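Local coordinates for protein glycoside Hydrolase Family 43_12 (PDB 7JVH) that probably hydrolyses glycosidic bonds in plant cell-wall polysaccharides such as arabinose- and xylose-containing hemicelluloses, as a family 43 subfamily 12 glycoside hydrolase, at residues Y464-E467 and A468-Y471; D39-Y42 and A43-L47; V103-R106 and T107-D111. One frame throughout, in Å; residues are numbered along the deposited sequence.

Interaction 1 of 3, residues Y464-E467 and A468-Y471; sequences YQNE and ACNY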
loop_
_atom_site.group_PDB
_atom_site.type_symbol
_atom_site.label_atom_id
_atom_site.label_comp_id
_atom_site.label_asym_id
_atom_site.label_seq_id
_atom_site.Cartn_x
_atom_site.Cartn_y
_atom_site.Cartn_z
ATOM N N TYR A 464 -11.611 -8.633 -1.812
ATOM C CA TYR A 464 -12.079 -7.407 -1.171
ATOM C C TYR A 464 -11.393 -6.168 -1.743
ATOM O O TYR A 464 -10.175 -6.044 -1.672
ATOM C CB TYR A 464 -11.738 -7.488 0.319
ATOM C CG TYR A 464 -12.346 -6.424 1.209
ATOM C CD1 TYR A 464 -11.710 -5.192 1.413
ATOM C CD2 TYR A 464 -13.522 -6.675 1.915
ATOM C CE1 TYR A 464 -12.263 -4.235 2.251
ATOM C CE2 TYR A 464 -14.057 -5.737 2.778
ATOM C CZ TYR A 464 -13.429 -4.509 2.930
ATOM O OH TYR A 464 -13.937 -3.512 3.749
ATOM N N GLN A 465 -12.190 -5.240 -2.282
ATOM C CA GLN A 465 -11.736 -3.891 -2.632
ATOM C C GLN A 465 -12.167 -2.930 -1.516
ATOM O O GLN A 465 -11.333 -2.269 -0.889
ATOM C CB GLN A 465 -12.305 -3.480 -3.987
ATOM C CG GLN A 465 -12.092 -2.031 -4.421
ATOM C CD GLN A 465 -10.656 -1.531 -4.254
ATOM O OE1 GLN A 465 -10.452 -0.565 -3.538
ATOM N NE2 GLN A 465 -9.673 -2.178 -4.892
ATOM N N ASN A 466 -13.475 -2.879 -1.261
ATOM C CA ASN A 466 -14.021 -2.230 -0.072
ATOM C C ASN A 466 -15.269 -2.964 0.445
ATOM O O ASN A 466 -15.740 -3.944 -0.161
ATOM C CB ASN A 466 -14.266 -0.716 -0.297
ATOM C CG ASN A 466 -15.388 -0.418 -1.246
ATOM O OD1 ASN A 466 -16.490 -0.951 -1.129
ATOM N ND2 ASN A 466 -15.118 0.471 -2.188
ATOM N N GLU A 467 -15.791 -2.485 1.576
ATOM C CA GLU A 467 -16.907 -3.113 2.270
ATOM C C GLU A 467 -18.137 -3.376 1.371
ATOM O O GLU A 467 -18.953 -4.234 1.679
ATOM C CB GLU A 467 -17.328 -2.291 3.486
ATOM C CG GLU A 467 -17.707 -0.832 3.172
ATOM C CD GLU A 467 -16.544 0.155 3.202
ATOM O OE1 GLU A 467 -15.408 -0.213 3.546
ATOM O OE2 GLU A 467 -16.789 1.325 2.926
ATOM N N ALA A 468 -18.256 -2.635 0.268
ATOM C CA ALA A 468 -19.371 -2.751 -0.677
ATOM C C ALA A 468 -18.915 -3.151 -2.082
ATOM O O ALA A 468 -19.676 -3.064 -3.044
ATOM C CB ALA A 468 -20.145 -1.432 -0.736
ATOM N N CYS A 469 -17.657 -3.592 -2.186
ATOM C CA CYS A 469 -17.055 -4.052 -3.431
ATOM C C CYS A 469 -16.217 -5.263 -3.089
ATOM O O CYS A 469 -14.994 -5.167 -2.900
ATOM C CB CYS A 469 -16.215 -2.931 -4.047
ATOM S SG CYS A 469 -17.207 -1.711 -4.957
ATOM N N ASN A 470 -16.894 -6.415 -2.981
ATOM C CA ASN A 470 -16.253 -7.660 -2.598
ATOM C C ASN A 470 -16.980 -8.899 -3.090
ATOM O O ASN A 470 -18.176 -8.846 -3.403
ATOM C CB ASN A 470 -16.066 -7.721 -1.081
ATOM C CG ASN A 470 -17.377 -7.602 -0.311
ATOM O OD1 ASN A 470 -18.178 -8.538 -0.272
ATOM N ND2 ASN A 470 -17.582 -6.454 0.334
ATOM N N TYR A 471 -16.225 -10.002 -3.186
ATOM C CA TYR A 471 -16.735 -11.333 -3.484
ATOM C C TYR A 471 -16.372 -12.253 -2.330
ATOM O O TYR A 471 -15.239 -12.243 -1.862
ATOM C CB TYR A 471 -16.116 -11.872 -4.764
ATOM C CG TYR A 471 -16.427 -11.072 -6.005
ATOM C CD1 TYR A 471 -17.722 -10.690 -6.296
ATOM C CD2 TYR A 471 -15.429 -10.741 -6.910
ATOM C CE1 TYR A 471 -18.017 -9.957 -7.438
ATOM C CE2 TYR A 471 -15.719 -10.011 -8.051
ATOM C CZ TYR A 471 -17.022 -9.627 -8.303
ATOM O OH TYR A 471 -17.334 -8.926 -9.440
#
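Backbone bonds between Q465, N466 and C469 close the hairpin that joins strand 458-464 to strand 469-477. The carbonyl oxygen C469 O accepts two amides: Q465 N, 2.9 Å away and nearly in line with the C=O bond (173°), and N466 N, 3.2 Å away and tilted from the carbonyl plane. C469 N reaches N466 O at 2.8 Å. Two consecutive residues facing C469, with the register slipping by one between the Y464-N470 and N466-C469 pairs, define a classic beta bulge; N466 to C469 form a type I turn.

One side-chain amide bonds to the turn from within, another from strand 469-477. N466 OD1 accepts A468 N at 2.8 Å in the plane of its carbonyl, an Asx-type bond made possible by CG standing between the backbone N and the carbonyl carbon (chi1 69°). With an alanine here the OD1 acceptor is gone, which would probably leave A468 N without its mate and the turn less firmly fixed. N470 ND2 approaches N466 O on a lone pair at 3.2 Å with a nearly straight bond, making that oxygen a second double acceptor.

Van der Waals contact is slighter. The Y464 ring and N470 amide lie almost parallel, 6° apart, yet they meet through Y464 CD2 and N470 CB at 4.1 Å. C469 CB comes within 3.5 Å of N466 OD1, and helix 550-553 touches this pair through A553. The polar ends of Q465 and E467 turn outward from the hairpin, to L548 O and T557 O and to a salt bridge with R401.

Interaction 2 of 3, residues D39-Y42 and A43-L47; sequences DDIY and AKNPL
I41 O and the side chain of N45 make the shortest hydrogen bond here: N45 ND2 stands 2.7 Å from I41 O, on a lone pair in the carbonyl plane, with an N-H...O angle of 160°. Placing CG beside the backbone N, anti to the carbonyl carbon (chi1 -62°), brings the N45 amide back toward I41, where I41 CD1 packs against ND2 at 3.8 Å. One residue earlier, K44 N bonds D40 O at 2.9 Å, whereas N45 N reaches Y42 O only weakly.

The solvent side is looser. K44 CG rests 3.3 Å from D40 O, but beyond it the chain leads off and NZ stays 7.0 Å from D40 OD2; the D40 carboxylate forms its salt bridge with K442. Y42 belongs to the buried side: I41 CG2 sits 3.7 Å above the centre of one ring face, and Y53 meets the ring edge-to-face. D39, just before the helix, makes no side-chain capping bond; its carboxylate forms a salt bridge with R323 and accepts K442 N. With one i to i+4 backbone bond followed by an asparagine side chain gripping a carbonyl, this is a short one-turn helix leading into the loop before strand 51-53.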
loop_
_atom_site.group_PDB
_atom_site.type_symbol
_atom_site.label_atom_id
_atom_site.label_comp_id
_atom_site.label_asym_id
_atom_site.label_seq_id
_atom_site.Cartn_x
_atom_site.Cartn_y
_atom_site.Cartn_z
ATOM N N ASP A 39 1.360 -13.471 -13.838
ATOM C CA ASP A 39 1.319 -12.386 -14.805
ATOM C C ASP A 39 2.134 -12.679 -16.068
ATOM O O ASP A 39 3.234 -13.262 -16.009
ATOM C CB ASP A 39 1.770 -11.065 -14.172
ATOM C CG ASP A 39 0.653 -10.385 -13.387
ATOM O OD1 ASP A 39 -0.549 -10.655 -13.691
ATOM O OD2 ASP A 39 0.998 -9.579 -12.471
ATOM N N ASP A 40 1.554 -12.285 -17.211
ATOM C CA ASP A 40 2.132 -12.443 -18.531
ATOM C C ASP A 40 3.518 -11.789 -18.647
ATOM O O ASP A 40 4.449 -12.384 -19.192
ATOM C CB ASP A 40 1.196 -11.829 -19.575
ATOM C CG ASP A 40 -0.140 -12.526 -19.658
ATOM O OD1 ASP A 40 -0.293 -13.659 -19.151
ATOM O OD2 ASP A 40 -1.069 -11.940 -20.243
ATOM N N ILE A 41 3.634 -10.563 -18.128
ATOM C CA ILE A 41 4.803 -9.725 -18.310
ATOM C C ILE A 41 6.109 -10.394 -17.825
ATOM O O ILE A 41 7.157 -10.239 -18.444
ATOM C CB ILE A 41 4.622 -8.327 -17.647
ATOM C CG1 ILE A 41 5.624 -7.313 -18.207
ATOM C CG2 ILE A 41 4.753 -8.412 -16.137
ATOM C CD1 ILE A 41 5.322 -6.901 -19.636
ATOM N N TYR A 42 6.028 -11.119 -16.707
ATOM C CA TYR A 42 7.179 -11.758 -16.093
ATOM C C TYR A 42 7.537 -13.038 -16.849
ATOM O O TYR A 42 8.730 -13.337 -17.038
ATOM C CB TYR A 42 6.913 -12.080 -14.626
ATOM C CG TYR A 42 6.539 -10.864 -13.808
ATOM C CD1 TYR A 42 7.418 -9.805 -13.691
ATOM C CD2 TYR A 42 5.309 -10.774 -13.146
ATOM C CE1 TYR A 42 7.105 -8.700 -12.952
ATOM C CE2 TYR A 42 4.982 -9.658 -12.396
ATOM C CZ TYR A 42 5.884 -8.624 -12.305
ATOM O OH TYR A 42 5.585 -7.508 -11.566
ATOM N N ALA A 43 6.504 -13.782 -17.273
ATOM C CA ALA A 43 6.663 -15.005 -18.053
ATOM C C ALA A 43 7.302 -14.745 -19.427
ATOM O O ALA A 43 8.086 -15.550 -19.909
ATOM C CB ALA A 43 5.309 -15.692 -18.211
ATOM N N LYS A 44 6.940 -13.615 -20.038
ATOM C CA LYS A 44 7.447 -13.180 -21.333
ATOM C C LYS A 44 8.804 -12.460 -21.292
ATOM O O LYS A 44 9.417 -12.280 -22.333
ATOM C CB LYS A 44 6.442 -12.259 -22.018
ATOM C CG LYS A 44 5.105 -12.909 -22.371
ATOM C CD LYS A 44 4.095 -11.923 -22.940
ATOM C CE LYS A 44 4.801 -10.966 -23.908
ATOM N NZ LYS A 44 3.882 -10.391 -24.908
ATOM N N ASN A 45 9.264 -12.081 -20.100
ATOM C CA ASN A 45 10.523 -11.370 -19.935
ATOM C C ASN A 45 11.315 -12.005 -18.798
ATOM O O ASN A 45 11.395 -11.435 -17.713
ATOM C CB ASN A 45 10.269 -9.891 -19.614
ATOM C CG ASN A 45 9.534 -9.158 -20.709
ATOM O OD1 ASN A 45 10.169 -8.512 -21.553
ATOM N ND2 ASN A 45 8.187 -9.211 -20.682
ATOM N N PRO A 46 11.882 -13.220 -18.992
ATOM C CA PRO A 46 12.750 -13.827 -17.986
ATOM C C PRO A 46 13.990 -12.969 -17.707
ATOM O O PRO A 46 14.497 -12.280 -18.612
ATOM C CB PRO A 46 13.172 -15.160 -18.643
ATOM C CG PRO A 46 12.868 -15.005 -20.094
ATOM C CD PRO A 46 11.689 -14.084 -20.165
ATOM N N LEU A 47 14.467 -13.033 -16.459
ATOM C CA LEU A 47 15.603 -12.246 -15.999
ATOM C C LEU A 47 16.944 -12.814 -16.482
ATOM O O LEU A 47 17.161 -14.020 -16.450
ATOM C CB LEU A 47 15.616 -12.164 -14.466
ATOM C CG LEU A 47 14.431 -11.464 -13.781
ATOM C CD1 LEU A 47 14.382 -11.758 -12.288
ATOM C CD2 LEU A 47 14.497 -9.969 -14.034
#

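Interaction 3 of 3, residues V103-R106 and T107-D111; sequences VLDR and TSQLD
Q109 OE1 turns toward the preceding backbone and accepts R106 N at 3.0 Å, the donor slightly tilted from the carbonyl plane; D105 N adds a weak bond to the same oxygen. Backbone reciprocates, with Q109 N bonded to R106 O at 3.0 Å from well above the carbonyl plane (62°). L110 N reaches that oxygen only weakly.

Above the Q109 amide lies the R106 guanidinium, stacked at 28° between planes, with Q109 CD 3.5 Å from its plane and offset toward the rim. A bend at chi3 (-58°) folds the arginine chain back to reach this position. On the other flank of Q109 the contact is apolar: L104 CD2 meets Q109 CB at 4.0 Å and L104 CB meets L110 CD2 at 4.1 Å.

The second shell fixes both flat groups: R106 NH2 bonds W161 O and forms a salt bridge with D163, whose OD1 also binds S108 OG, while Q109 NE2 is held by S162 O. The loop follows edge strand 98-102 and leads on to strand 120-129. V103 and L104 remain tied by backbone bonds to V86 and G85, and L104 packs on strands 85-91, 134-142 and 148-154, bridging two neighbouring four-stranded sheets.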
loop_
_atom_site.group_PDB
_atom_site.type_symbol
_atom_site.label_atom_id
_atom_site.label_comp_id
_atom_site.label_asym_id
_atom_site.label_seq_id
_atom_site.Cartn_x
_atom_site.Cartn_y
_atom_site.Cartn_z
ATOM N N VAL A 103 5.263 0.056 10.833
ATOM C CA VAL A 103 5.641 1.122 11.768
ATOM C C VAL A 103 4.524 1.442 12.758
ATOM O O VAL A 103 4.784 1.613 13.954
ATOM C CB VAL A 103 6.134 2.407 11.043
ATOM C CG1 VAL A 103 6.393 3.535 12.028
ATOM C CG2 VAL A 103 7.382 2.106 10.228
ATOM N N LEU A 104 3.284 1.506 12.262
ATOM C CA LEU A 104 2.112 1.744 13.102
ATOM C C LEU A 104 1.417 0.413 13.364
ATOM O O LEU A 104 0.517 0.013 12.619
ATOM C CB LEU A 104 1.158 2.755 12.439
ATOM C CG LEU A 104 1.781 4.083 11.972
ATOM C CD1 LEU A 104 0.728 5.007 11.398
ATOM C CD2 LEU A 104 2.517 4.802 13.087
ATOM N N ASP A 105 1.851 -0.270 14.433
ATOM C CA ASP A 105 1.360 -1.600 14.790
ATOM C C ASP A 105 0.681 -1.720 16.163
ATOM O O ASP A 105 0.276 -2.814 16.564
ATOM C CB ASP A 105 2.497 -2.629 14.667
ATOM C CG ASP A 105 3.696 -2.314 15.554
ATOM O OD1 ASP A 105 3.703 -1.269 16.230
ATOM O OD2 ASP A 105 4.632 -3.134 15.584
ATOM N N ARG A 106 0.561 -0.603 16.885
ATOM C CA ARG A 106 -0.211 -0.549 18.120
ATOM C C ARG A 106 -1.455 0.298 17.888
ATOM O O ARG A 106 -1.448 1.225 17.069
ATOM C CB ARG A 106 0.619 0.036 19.260
ATOM C CG ARG A 106 1.825 -0.799 19.643
ATOM C CD ARG A 106 2.465 -0.301 20.926
ATOM N NE ARG A 106 2.878 1.103 20.828
ATOM C CZ ARG A 106 3.971 1.541 20.201
ATOM N NH1 ARG A 106 4.796 0.694 19.604
ATOM N NH2 ARG A 106 4.240 2.838 20.176
ATOM N N THR A 107 -2.535 -0.044 18.607
ATOM C CA THR A 107 -3.792 0.696 18.562
ATOM C C THR A 107 -3.632 2.127 19.055
ATOM O O THR A 107 -4.361 3.006 18.629
ATOM C CB THR A 107 -4.889 -0.063 19.330
ATOM O OG1 THR A 107 -5.135 -1.298 18.641
ATOM C CG2 THR A 107 -6.196 0.723 19.385
ATOM N N SER A 108 -2.652 2.357 19.934
ATOM C CA SER A 108 -2.301 3.707 20.410
ATOM C C SER A 108 -1.682 4.608 19.335
ATOM O O SER A 108 -1.609 5.816 19.504
ATOM C CB SER A 108 -1.356 3.622 21.605
ATOM O OG SER A 108 -0.165 2.953 21.243
ATOM N N GLN A 109 -1.212 4.003 18.241
ATOM C CA GLN A 109 -0.670 4.733 17.096
ATOM C C GLN A 109 -1.708 4.899 15.992
ATOM O O GLN A 109 -1.667 5.868 15.231
ATOM C CB GLN A 109 0.541 3.989 16.522
ATOM C CG GLN A 109 1.740 3.887 17.457
ATOM C CD GLN A 109 2.764 2.850 16.983
ATOM O OE1 GLN A 109 2.403 1.716 16.639
ATOM N NE2 GLN A 109 4.042 3.234 16.985
ATOM N N LEU A 110 -2.634 3.937 15.907
ATOM C CA LEU A 110 -3.586 3.820 14.801
ATOM C C LEU A 110 -4.740 2.912 15.200
ATOM O O LEU A 110 -4.535 1.741 15.533
ATOM C CB LEU A 110 -2.874 3.257 13.566
ATOM C CG LEU A 110 -3.664 2.821 12.331
ATOM C CD1 LEU A 110 -4.399 3.977 11.667
ATOM C CD2 LEU A 110 -2.724 2.170 11.335
ATOM N N ASP A 111 -5.959 3.463 15.161
ATOM C CA ASP A 111 -7.172 2.777 15.584
ATOM C C ASP A 111 -8.238 3.010 14.521
ATOM O O ASP A 111 -9.072 3.909 14.659
ATOM C CB ASP A 111 -7.622 3.319 16.941
ATOM C CG ASP A 111 -8.924 2.715 17.429
ATOM O OD1 ASP A 111 -9.389 1.739 16.834
ATOM O OD2 ASP A 111 -9.489 3.227 18.416
#

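Overall arrangement
Each contact is a local turn, but the three serve different parts of the fold. Interaction 1 is wholly buried and links adjacent strands within the six-stranded sheet of the C-terminal concanavalin A-like region, relying on paired backbone bonds. Interaction 3, partly buried, lies in the family 43 region on a connection between two four-stranded sheets and adds a guanidinium-amide stack. Interaction 2 is the most peripheral, its centre about 23 Å from the centre of the chain against about 16 Å for the others, and leaves K44 on the exposed side. None touches another. Across the contacts the side-chain amides accept in interaction 3, donate in interaction 2 and do both in interaction 1.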